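Local coordinates for protein Rho guanyl nucleotide exchange factor (Rom2), putative (Aspergillus fumigatus Af293, PDB 5O51) that probably acts as a guanine-nucleotide exchange factor for Rho-type GTPases, this chain being its beta-propeller CNH domain, at residues G30-L34 against S45-P49; S276-I280 against R291-T295. One frame throughout, in Å; residues are numbered along the deposited sequence.

Overall arrangement
The chain folds into a ring of seven four-stranded antiparallel sheets, the blades of a beta-propeller. Contacts 1 and 2 occupy matching places in two of them: each joins the start of a blade's second strand to the end of its third, strands 33-38 and 41-46 in contact 1, 279-284 and 287-292 in contact 2. Their centres are about 28 Å apart, their nearest atoms about 13 Å, and each centre lies about 20 Å from that of the chain. Both also touch segments flanking the strands of the blade that 8-12 completes: Arg-47 pairs with Glu-316, between strands 307-312 and 317-323, and Tyr-279 meets Phe-335, just past strand 327-333.

Contact 1 of 2, residues G30-L34 against S45-P49; sequences GGRKL and SERWP
Arg-47 N donates to Arg-32 O over 2.7 Å, the shortest polar bond between residues 30-34 and 45-49. Its hydrogen is well aimed, at 162°, yet the nitrogen stands 41° out of the carbonyl plane, so the bond is not on a lone pair. On the pairing with strand 22-28, Arg-32 and Lys-33 both face Val-28, a classic beta bulge. Further along, the ladder is regular, with Leu-34 and Ser-45 forming an antiparallel hydrogen-bonded pair, Leu-34 N to Ser-45 O at 3.0 Å and Ser-45 N to Leu-34 O at 3.1 Å.

At the non-hydrogen-bonded pair, Lys-33 and Glu-46 run alongside each other in the same direction. Lys-33 is extended until its last bend (chi4 49°), and its NZ forms a rather long salt bridge with Glu-46 OE2, 3.5 Å. The CE methylene borders the same oxygen, and CB rests 3.3 Å from Ser-45 O.

Gly-31 O is met by Arg-47 CB at 3.3 Å, while the CZ3 corner of Trp-48 approaches that oxygen obliquely at 4.0 Å. Trp-48 CZ2 stands over the centre of one guanidinium face of Arg-47, while Arg-47 CG lies over the indole face toward its rim. Arg-47 NH2 forms a salt bridge with Glu-316. Ser-45 OG is hydrogen-bonded to Tyr-36 OH.

The chemistry thus divides the work: backbone bonds set the strand register, the charged Lys-33 and Glu-46 pair along the partly exposed border, and Arg-47 carries its charge away from this hairpin to a loop of the neighbouring blade.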
loop_
_atom_site.group_PDB
_atom_site.type_symbol
_atom_site.label_atom_id
_atom_site.label_comp_id
_atom_site.label_asym_id
_atom_site.label_seq_id
_atom_site.Cartn_x
_atom_site.Cartn_y
_atom_site.Cartn_z
ATOM N N GLY A 30 -8.034 -15.929 4.620
ATOM C CA GLY A 30 -9.133 -15.497 3.761
ATOM C C GLY A 30 -9.911 -14.318 4.269
ATOM O O GLY A 30 -11.116 -14.236 4.019
ATOM N N GLY A 31 -9.272 -13.384 4.986
ATOM C CA GLY A 31 -9.997 -12.185 5.435
ATOM C C GLY A 31 -10.736 -12.426 6.745
ATOM O O GLY A 31 -11.381 -11.538 7.307
ATOM N N ARG A 32 -10.586 -13.612 7.308
ATOM C CA ARG A 32 -11.252 -13.887 8.606
ATOM C C ARG A 32 -10.507 -13.368 9.843
ATOM O O ARG A 32 -11.119 -13.196 10.922
ATOM C CB ARG A 32 -11.532 -15.365 8.685
ATOM C CG ARG A 32 -12.593 -15.758 7.644
ATOM C CD ARG A 32 -12.887 -17.243 7.683
ATOM N NE ARG A 32 -11.716 -18.083 7.442
ATOM C CZ ARG A 32 -11.193 -18.401 6.244
ATOM N NH1 ARG A 32 -11.691 -17.903 5.089
ATOM N NH2 ARG A 32 -10.126 -19.216 6.202
ATOM N N LYS A 33 -9.226 -13.060 9.692
ATOM C CA LYS A 33 -8.497 -12.366 10.770
ATOM C C LYS A 33 -7.706 -11.137 10.267
ATOM O O LYS A 33 -7.241 -11.062 9.097
ATOM C CB LYS A 33 -7.534 -13.350 11.474
ATOM C CG LYS A 33 -8.180 -14.622 12.122
ATOM C CD LYS A 33 -7.031 -15.483 12.643
ATOM C CE LYS A 33 -7.434 -16.703 13.469
ATOM N NZ LYS A 33 -8.485 -17.471 12.779
ATOM N N LEU A 34 -7.494 -10.198 11.198
ATOM C CA LEU A 34 -6.745 -8.964 10.922
ATOM C C LEU A 34 -5.478 -8.913 11.738
ATOM O O LEU A 34 -5.522 -9.071 12.969
ATOM C CB LEU A 34 -7.593 -7.767 11.335
ATOM C CG LEU A 34 -8.921 -7.644 10.617
ATOM C CD1 LEU A 34 -9.711 -6.471 11.202
ATOM C CD2 LEU A 34 -8.742 -7.524 9.118
ATOM N N SER A 45 -6.674 -10.140 15.674
ATOM C CA SER A 45 -8.068 -10.335 16.108
ATOM C C SER A 45 -8.819 -11.078 14.982
ATOM O O SER A 45 -8.306 -11.233 13.882
ATOM C CB SER A 45 -8.826 -9.002 16.361
ATOM O OG SER A 45 -8.986 -8.300 15.131
ATOM N N GLU A 46 -10.045 -11.454 15.291
ATOM C CA GLU A 46 -11.000 -12.069 14.359
ATOM C C GLU A 46 -11.750 -10.940 13.715
ATOM O O GLU A 46 -12.215 -10.017 14.407
ATOM C CB GLU A 46 -12.056 -12.937 15.079
ATOM C CG GLU A 46 -11.500 -14.062 15.937
ATOM C CD GLU A 46 -11.193 -15.327 15.166
ATOM O OE1 GLU A 46 -11.999 -15.717 14.282
ATOM O OE2 GLU A 46 -10.151 -15.953 15.467
ATOM N N ARG A 47 -11.895 -11.042 12.405
ATOM C CA ARG A 47 -12.717 -10.107 11.648
ATOM C C ARG A 47 -14.170 -10.167 12.037
ATOM O O ARG A 47 -14.829 -9.155 11.937
ATOM C CB ARG A 47 -12.593 -10.384 10.145
ATOM C CG ARG A 47 -13.469 -9.510 9.224
ATOM C CD ARG A 47 -13.184 -7.989 9.354
ATOM N NE ARG A 47 -14.070 -7.157 8.508
ATOM C CZ ARG A 47 -15.311 -6.790 8.831
ATOM N NH1 ARG A 47 -15.867 -7.150 9.993
ATOM N NH2 ARG A 47 -16.015 -6.017 8.004
ATOM N N TRP A 48 -14.682 -11.355 12.394
ATOM C CA TRP A 48 -16.061 -11.551 12.857
ATOM C C TRP A 48 -16.081 -12.358 14.164
ATOM O O TRP A 48 -16.370 -13.545 14.157
ATOM C CB TRP A 48 -16.890 -12.267 11.772
ATOM C CG TRP A 48 -17.200 -11.330 10.618
ATOM C CD1 TRP A 48 -18.038 -10.230 10.626
ATOM C CD2 TRP A 48 -16.606 -11.374 9.326
ATOM N NE1 TRP A 48 -18.006 -9.611 9.395
ATOM C CE2 TRP A 48 -17.138 -10.298 8.580
ATOM C CE3 TRP A 48 -15.675 -12.218 8.730
ATOM C CZ2 TRP A 48 -16.770 -10.056 7.262
ATOM C CZ3 TRP A 48 -15.317 -11.987 7.410
ATOM C CH2 TRP A 48 -15.849 -10.901 6.696
ATOM N N PRO A 49 -15.750 -11.714 15.294
ATOM C CA PRO A 49 -15.684 -12.476 16.537
ATOM C C PRO A 49 -17.073 -12.876 17.043
ATOM O O PRO A 49 -18.026 -12.081 16.981
ATOM C CB PRO A 49 -15.028 -11.489 17.502
ATOM C CG PRO A 49 -15.494 -10.166 17.014
ATOM C CD PRO A 49 -15.525 -10.272 15.520
#

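Contact 2 of 2, residues S276-I280 against R291-T295; sequences SYPYI and RHIET
Ile-293 and Pro-278 meet through both backbone and side chain, and the isoleucine can be followed outward. Its CB lies 3.6 Å from Pro-278 O. At the first branch, CG2 sits between the backbone N and the carbonyl carbon, while CG1 is anti to N (chi1 -167°). CG2 comes within 3.4 Å of Pro-278 O and also touches Tyr-277 CE2 at 3.4 Å, the two side chains crossing at about a right angle. CG1 leads the other way, and its terminal CD1 reaches Ile-280 CG2 at 4.3 Å. Leu-241 and Met-236, from the preceding blade, touch the same buried isoleucine.

In the backbone, Ile-293 N donates to Pro-278 O over 2.9 Å in an almost straight bond (174°). The CA-H of His-292 approaches that oxygen too. Ile-280 N to Arg-291 O, 2.8 Å, continues the ladder, and Arg-291 N returns a bond to Ile-280 O.

Pro-278 CB stands over one face of the His-292 ring, 4.1 Å from the ring centroid and 27° off its normal, a CH-pi contact. The ring's rotation is restrained by Glu-294 N, which donates to His-292 ND1 at 3.2 Å; this suggests that ND1 carries no proton. The Arg-291 side chain leads away from residues 276-280; its NE forms a salt bridge with Glu-289 and its NH1 a hydrogen bond to Ser-296 O.

The peptide before Pro-278 is cis, and backbone bonds in both directions between Ser-276 and Tyr-279 close a tight type VI turn. This cis-proline turn joins the first and second strands of a four-stranded antiparallel blade of the CNH beta-propeller, 272-276 and 279-284, and packs against the end of the third.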
loop_
_atom_site.group_PDB
_atom_site.type_symbol
_atom_site.label_atom_id
_atom_site.label_comp_id
_atom_site.label_asym_id
_atom_site.label_seq_id
_atom_site.Cartn_x
_atom_site.Cartn_y
_atom_site.Cartn_z
ATOM N N SER A 276 -13.220 1.231 -6.080
ATOM C CA SER A 276 -14.395 0.363 -5.871
ATOM C C SER A 276 -15.530 0.796 -6.814
ATOM O O SER A 276 -16.433 1.567 -6.433
ATOM C CB SER A 276 -14.823 0.391 -4.420
ATOM O OG SER A 276 -15.798 -0.574 -4.214
ATOM N N TYR A 277 -15.462 0.302 -8.042
ATOM C CA TYR A 277 -16.345 0.734 -9.178
ATOM C C TYR A 277 -17.781 0.970 -8.726
ATOM O O TYR A 277 -18.296 0.166 -7.964
ATOM C CB TYR A 277 -16.272 -0.239 -10.378
ATOM C CG TYR A 277 -16.731 0.432 -11.694
ATOM C CD1 TYR A 277 -18.102 0.611 -11.953
ATOM C CD2 TYR A 277 -15.804 0.889 -12.675
ATOM C CE1 TYR A 277 -18.540 1.238 -13.104
ATOM C CE2 TYR A 277 -16.267 1.530 -13.847
ATOM C CZ TYR A 277 -17.639 1.704 -14.021
ATOM O OH TYR A 277 -18.200 2.312 -15.118
ATOM N N PRO A 278 -18.442 2.088 -9.096
ATOM C CA PRO A 278 -17.969 3.161 -9.967
ATOM C C PRO A 278 -17.201 4.295 -9.212
ATOM O O PRO A 278 -17.159 5.426 -9.720
ATOM C CB PRO A 278 -19.303 3.695 -10.538
ATOM C CG PRO A 278 -20.208 3.588 -9.379
ATOM C CD PRO A 278 -19.786 2.406 -8.566
ATOM N N TYR A 279 -16.577 4.010 -8.060
ATOM C CA TYR A 279 -15.943 5.106 -7.287
ATOM C C TYR A 279 -14.424 5.030 -7.248
ATOM O O TYR A 279 -13.839 3.961 -7.334
ATOM C CB TYR A 279 -16.504 5.180 -5.903
ATOM C CG TYR A 279 -18.024 5.253 -5.827
ATOM C CD1 TYR A 279 -18.718 6.378 -6.276
ATOM C CD2 TYR A 279 -18.764 4.201 -5.295
ATOM C CE1 TYR A 279 -20.082 6.452 -6.190
ATOM C CE2 TYR A 279 -20.134 4.255 -5.203
ATOM C CZ TYR A 279 -20.798 5.385 -5.643
ATOM O OH TYR A 279 -22.178 5.464 -5.569
ATOM N N ILE A 280 -13.781 6.202 -7.164
ATOM C CA ILE A 280 -12.341 6.288 -6.950
ATOM C C ILE A 280 -12.228 7.109 -5.689
ATOM O O ILE A 280 -12.873 8.203 -5.583
ATOM C CB ILE A 280 -11.578 6.805 -8.188
ATOM C CG1 ILE A 280 -10.131 7.204 -7.856
ATOM C CG2 ILE A 280 -12.253 7.981 -8.859
ATOM C CD1 ILE A 280 -9.269 5.978 -7.641
ATOM N N ARG A 291 -14.851 10.380 -5.875
ATOM C CA ARG A 291 -15.313 10.755 -7.225
ATOM C C ARG A 291 -15.850 9.534 -8.023
ATOM O O ARG A 291 -15.378 8.388 -7.855
ATOM C CB ARG A 291 -14.205 11.374 -8.084
ATOM C CG ARG A 291 -13.413 12.546 -7.464
ATOM C CD ARG A 291 -14.052 13.866 -7.715
ATOM N NE ARG A 291 -13.181 14.950 -7.333
ATOM C CZ ARG A 291 -12.680 15.892 -8.144
ATOM N NH1 ARG A 291 -12.974 15.927 -9.459
ATOM N NH2 ARG A 291 -11.859 16.828 -7.611
ATOM N N HIS A 292 -16.770 9.854 -8.948
ATOM C CA HIS A 292 -17.295 8.924 -9.985
ATOM C C HIS A 292 -16.311 8.688 -11.129
ATOM O O HIS A 292 -15.918 9.601 -11.814
ATOM C CB HIS A 292 -18.605 9.461 -10.539
ATOM C CG HIS A 292 -19.496 8.402 -11.086
ATOM N ND1 HIS A 292 -19.285 7.853 -12.316
ATOM C CD2 HIS A 292 -20.631 7.834 -10.603
ATOM C CE1 HIS A 292 -20.212 6.940 -12.558
ATOM N NE2 HIS A 292 -21.042 6.917 -11.534
ATOM N N ILE A 293 -15.908 7.450 -11.351
ATOM C CA ILE A 293 -14.927 7.116 -12.383
ATOM C C ILE A 293 -15.359 7.440 -13.828
ATOM O O ILE A 293 -14.534 7.673 -14.676
ATOM C CB ILE A 293 -14.515 5.600 -12.230
ATOM C CG1 ILE A 293 -13.280 5.218 -13.040
ATOM C CG2 ILE A 293 -15.636 4.651 -12.666
ATOM C CD1 ILE A 293 -11.980 5.763 -12.493
ATOM N N GLU A 294 -16.648 7.398 -14.124
ATOM C CA GLU A 294 -17.121 7.752 -15.466
ATOM C C GLU A 294 -17.195 9.239 -15.679
ATOM O O GLU A 294 -16.604 9.770 -16.661
ATOM C CB GLU A 294 -18.488 7.114 -15.744
ATOM C CG GLU A 294 -18.502 5.593 -15.744
ATOM C CD GLU A 294 -17.417 4.984 -16.631
ATOM O OE1 GLU A 294 -16.847 5.691 -17.499
ATOM O OE2 GLU A 294 -17.117 3.765 -16.459
ATOM N N THR A 295 -17.902 9.925 -14.787
ATOM C CA THR A 295 -18.155 11.341 -15.020
ATOM C C THR A 295 -17.106 12.272 -14.447
ATOM O O THR A 295 -17.055 13.418 -14.848
ATOM C CB THR A 295 -19.470 11.753 -14.424
ATOM O OG1 THR A 295 -19.360 11.705 -13.009
ATOM C CG2 THR A 295 -20.645 10.814 -14.954
#